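Local atomic coordinates of biofilm-surface layer protein A (Bacillus subtilis, PDB entry 4BHU), a protein that self-assembles into a mechanically robust, water-repellent layer on the surface of biofilms and is required for complex colony architecture. Residues 49-52 and 53-56; 96-99 and 100-104. The protein carries 1 engineered substitution. One frame throughout, in Å; residues are numbered along the deposited sequence.

Interaction 1 of 2, residues 49-52 and 53-56. Engineered in segment 53-56: M56 (natural residue Leu).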
loop_
_atom_site.group_PDB
_atom_site.type_symbol
_atom_site.label_atom_id
_atom_site.label_comp_id
_atom_site.label_asym_id
_atom_site.label_seq_id
_atom_site.Cartn_x
_atom_site.Cartn_y
_atom_site.Cartn_z
ATOM N N THR I 49 45.223 15.980 -4.884
ATOM C CA THR I 49 44.188 16.308 -3.913
ATOM C C THR I 49 42.936 16.723 -4.633
ATOM O O THR I 49 42.998 17.193 -5.769
ATOM C CB THR I 49 44.583 17.507 -3.016
ATOM O OG1 THR I 49 44.873 18.629 -3.853
ATOM C CG2 THR I 49 45.800 17.182 -2.154
ATOM N N ALA I 50 41.799 16.585 -3.948
ATOM C CA ALA I 50 40.515 16.980 -4.503
ATOM C C ALA I 50 40.011 18.177 -3.745
ATOM O O ALA I 50 40.312 18.344 -2.556
ATOM C CB ALA I 50 39.485 15.812 -4.421
ATOM N N ASN I 51 39.228 18.998 -4.439
ATOM C CA ASN I 51 38.542 20.124 -3.830
ATOM C C ASN I 51 37.185 20.260 -4.495
ATOM O O ASN I 51 36.845 19.467 -5.380
ATOM C CB ASN I 51 39.371 21.411 -3.954
ATOM C CG ASN I 51 39.627 21.821 -5.394
ATOM O OD1 ASN I 51 38.728 21.809 -6.238
ATOM N ND2 ASN I 51 40.865 22.206 -5.677
ATOM N N THR I 52 36.411 21.253 -4.070
ATOM C CA THR I 52 35.022 21.400 -4.501
ATOM C C THR I 52 34.864 21.920 -5.927
ATOM O O THR I 52 33.740 22.113 -6.377
ATOM C CB THR I 52 34.258 22.331 -3.557
ATOM O OG1 THR I 52 34.932 23.593 -3.499
ATOM C CG2 THR I 52 34.196 21.734 -2.164
ATOM N N LYS I 53 35.978 22.162 -6.623
ATOM C CA LYS I 53 35.928 22.477 -8.057
ATOM C C LYS I 53 36.011 21.181 -8.860
ATOM O O LYS I 53 35.745 21.156 -10.055
ATOM C CB LYS I 53 37.060 23.432 -8.482
ATOM C CG LYS I 53 36.862 24.904 -8.080
ATOM C CD LYS I 53 38.145 25.755 -8.303
ATOM C CE LYS I 53 38.413 26.066 -9.793
ATOM N NZ LYS I 53 39.678 26.852 -10.042
ATOM N N ASP I 54 36.394 20.097 -8.197
ATOM C CA ASP I 54 36.391 18.797 -8.846
ATOM C C ASP I 54 34.975 18.238 -8.835
ATOM O O ASP I 54 34.110 18.744 -8.132
ATOM C CB ASP I 54 37.395 17.877 -8.158
ATOM C CG ASP I 54 38.816 18.413 -8.269
ATOM O OD1 ASP I 54 39.160 18.908 -9.364
ATOM O OD2 ASP I 54 39.574 18.383 -7.274
ATOM N N THR I 55 34.727 17.204 -9.624
ATOM C CA THR I 55 33.372 16.720 -9.784
ATOM C C THR I 55 33.328 15.209 -9.748
ATOM O O THR I 55 34.299 14.529 -10.109
ATOM C CB THR I 55 32.741 17.207 -11.127
ATOM O OG1 THR I 55 33.419 16.592 -12.229
ATOM C CG2 THR I 55 32.825 18.737 -11.269
HETATM N N MSE I 56 32.190 14.692 -9.292
HETATM C CA MSE I 56 31.880 13.275 -9.347
HETATM C C MSE I 56 30.627 13.112 -10.225
HETATM O O MSE I 56 29.581 13.692 -9.925
HETATM C CB MSE I 56 31.589 12.782 -7.939
HETATM C CG MSE I 56 31.321 11.330 -7.839
HETATM SE SE MSE I 56 32.976 10.324 -8.065
HETATM C CE MSE I 56 33.807 10.679 -6.305
HETATM O O HOH W 1 39.941 21.432 -8.788
#
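A type I beta turn from N51 to D54 carries this contact, and the side chains of its first and last residues tie it down. The bond that closes the turn runs from the N of D54 to the O of N51, 2.9 Å long, with the donor lying well above the carbonyl plane. The amide of N51 adds an Asx turn: its OD1 accepts the N of K53 at 2.8 Å in a somewhat bent bond, the donor tilted modestly from the amide plane. Asparagine suits the first position because its short side chain, with CG set between the backbone N and the carbonyl carbon (chi1 61°), curls forward over the turn. D54 answers in the reverse direction. With chi1 at -62°, its CG stands beside its own backbone N, and the carboxylate folds back until OD2 takes the N of N51 at 2.9 Å on its anti side, 31° out of the carboxylate plane. The same OD2 lies 3.2 Å from CA of A50; alanine's single methyl, its CB 3.8 Å from OD2 of D54, is consistent with so close an approach. The amide and carboxylate planes are nearly parallel, and a water bridges the two groups, 2.8 Å from OD1 of N51 and 2.7 Å from OD1 of D54; other acceptors compete for its protons. K53 lies alongside N51, its CB 3.2 Å from OD1, before its chain leads outward. The buried charge of D54 is met from strand 90-95: OD1 takes the backbone N of N92, and OD2 forms a salt bridge with K94, which also donates to O of T49. A50 and D54 pack on L91 of that strand, and beyond the turn the engineered selenomethionine M56 reaches V73 of strand 72-76.

Interaction 2 of 2, residues 96-99 and 100-104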
loop_
_atom_site.group_PDB
_atom_site.type_symbol
_atom_site.label_atom_id
_atom_site.label_comp_id
_atom_site.label_asym_id
_atom_site.label_seq_id
_atom_site.Cartn_x
_atom_site.Cartn_y
_atom_site.Cartn_z
ATOM N N LEU I 96 50.545 18.818 -11.789
ATOM C CA LEU I 96 51.095 17.478 -11.685
ATOM C C LEU I 96 52.336 17.486 -10.787
ATOM O O LEU I 96 53.179 18.359 -10.912
ATOM C CB LEU I 96 51.444 16.919 -13.061
ATOM C CG LEU I 96 50.279 16.645 -14.024
ATOM C CD1 LEU I 96 50.803 15.992 -15.296
ATOM C CD2 LEU I 96 49.216 15.764 -13.369
ATOM N N PRO I 97 52.464 16.490 -9.901
ATOM C CA PRO I 97 53.598 16.415 -8.970
ATOM C C PRO I 97 54.896 15.918 -9.625
ATOM O O PRO I 97 54.932 15.637 -10.829
ATOM C CB PRO I 97 53.126 15.370 -7.959
ATOM C CG PRO I 97 52.309 14.440 -8.797
ATOM C CD PRO I 97 51.563 15.333 -9.748
ATOM N N ALA I 98 55.946 15.773 -8.817
ATOM C CA ALA I 98 57.231 15.273 -9.314
ATOM C C ALA I 98 57.066 14.011 -10.168
ATOM O O ALA I 98 56.135 13.235 -9.986
ATOM C CB ALA I 98 58.184 15.004 -8.152
ATOM N N ALA I 99 57.984 13.812 -11.105
ATOM C CA ALA I 99 57.921 12.668 -11.989
ATOM C C ALA I 99 57.998 11.351 -11.227
ATOM O O ALA I 99 58.728 11.217 -10.229
ATOM C CB ALA I 99 59.024 12.745 -13.048
ATOM N N GLY I 100 57.223 10.381 -11.715
ATOM C CA GLY I 100 57.116 9.076 -11.094
ATOM C C GLY I 100 55.782 8.416 -11.444
ATOM O O GLY I 100 54.952 8.989 -12.148
ATOM N N THR I 101 55.584 7.198 -10.962
ATOM C CA THR I 101 54.299 6.537 -11.123
ATOM C C THR I 101 53.472 6.788 -9.863
ATOM O O THR I 101 53.987 6.685 -8.741
ATOM C CB THR I 101 54.462 5.032 -11.353
ATOM O OG1 THR I 101 55.070 4.436 -10.198
ATOM C CG2 THR I 101 55.332 4.783 -12.559
ATOM N N TYR I 102 52.196 7.124 -10.067
ATOM C CA TYR I 102 51.267 7.420 -8.978
ATOM C C TYR I 102 50.042 6.513 -9.065
ATOM O O TYR I 102 49.394 6.432 -10.123
ATOM C CB TYR I 102 50.827 8.876 -9.060
ATOM C CG TYR I 102 51.937 9.847 -8.740
ATOM C CD1 TYR I 102 52.889 10.184 -9.696
ATOM C CD2 TYR I 102 52.039 10.424 -7.470
ATOM C CE1 TYR I 102 53.905 11.079 -9.405
ATOM C CE2 TYR I 102 53.038 11.321 -7.173
ATOM C CZ TYR I 102 53.977 11.641 -8.137
ATOM O OH TYR I 102 54.979 12.539 -7.828
ATOM N N THR I 103 49.740 5.848 -7.954
ATOM C CA THR I 103 48.667 4.866 -7.898
ATOM C C THR I 103 47.439 5.382 -7.147
ATOM O O THR I 103 47.534 5.888 -6.022
ATOM C CB THR I 103 49.135 3.561 -7.224
ATOM O OG1 THR I 103 50.298 3.053 -7.893
ATOM C CG2 THR I 103 48.017 2.508 -7.257
ATOM N N PHE I 104 46.290 5.234 -7.799
ATOM C CA PHE I 104 45.001 5.615 -7.252
ATOM C C PHE I 104 44.227 4.353 -6.901
ATOM O O PHE I 104 44.365 3.323 -7.567
ATOM C CB PHE I 104 44.201 6.413 -8.280
ATOM C CG PHE I 104 44.842 7.706 -8.674
ATOM C CD1 PHE I 104 45.867 7.728 -9.601
ATOM C CD2 PHE I 104 44.436 8.901 -8.105
ATOM C CE1 PHE I 104 46.460 8.919 -9.965
ATOM C CE2 PHE I 104 45.028 10.102 -8.465
ATOM C CZ PHE I 104 46.044 10.107 -9.396
#
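Y102 reaches back from the start of strand 100-109 across the preceding loop, and its hydroxyl donates to the O of A98, four residues earlier. The bond is short, 2.5 Å, and A98 O approaches at the ring's edge, near its plane. With chi1 at -69°, CG stands beside the backbone N and the ring is carried over the loop. P97 covers one face: its CG lies 3.8 Å from the ring centroid, 29° off the normal, in a CH-pi contact, and comes within 3.3 Å of CZ. Proline suits the place: its compact ring offers C-H groups to the aromatic face, and its restricted phi limits the loop. At phi 155° with psi fully extended, G100 has a backbone shape that only glycine takes easily, because a CB would clash with O of A99. A99 points its methyl away from the strand, and its backbone N is held by E19. F48 touches P97 and meets the ring of Y102 edge-to-face. A tyrosine near the start of a strand, bonded to the backbone four residues before it, with glycine two before and leucine (L96) six before, is the tyrosine corner of Greek-key beta-sandwich proteins, in keeping with the immunoglobulin-like E-set relationship of this domain.

Both contacts are local, made between residues close together in the chain of one immunoglobulin-like domain, interaction 1 closing before interaction 2 opens. Their centres are 18 Å apart and their nearest atoms about 7 Å, so they do not touch. Strand 90-95 connects them: N92 and K94 hold the carboxylate of interaction 1, and the same strand then runs straight into the loop of interaction 2. A second link is F48, which directly precedes residues 49-52 in the chain and packs against P97, Y102 and F104. The two differ in means, since 49-56 is fixed by polar side chains around a turn, 96-104 by an aromatic ring packed on the preceding loop, its hydroxyl bonded to backbone.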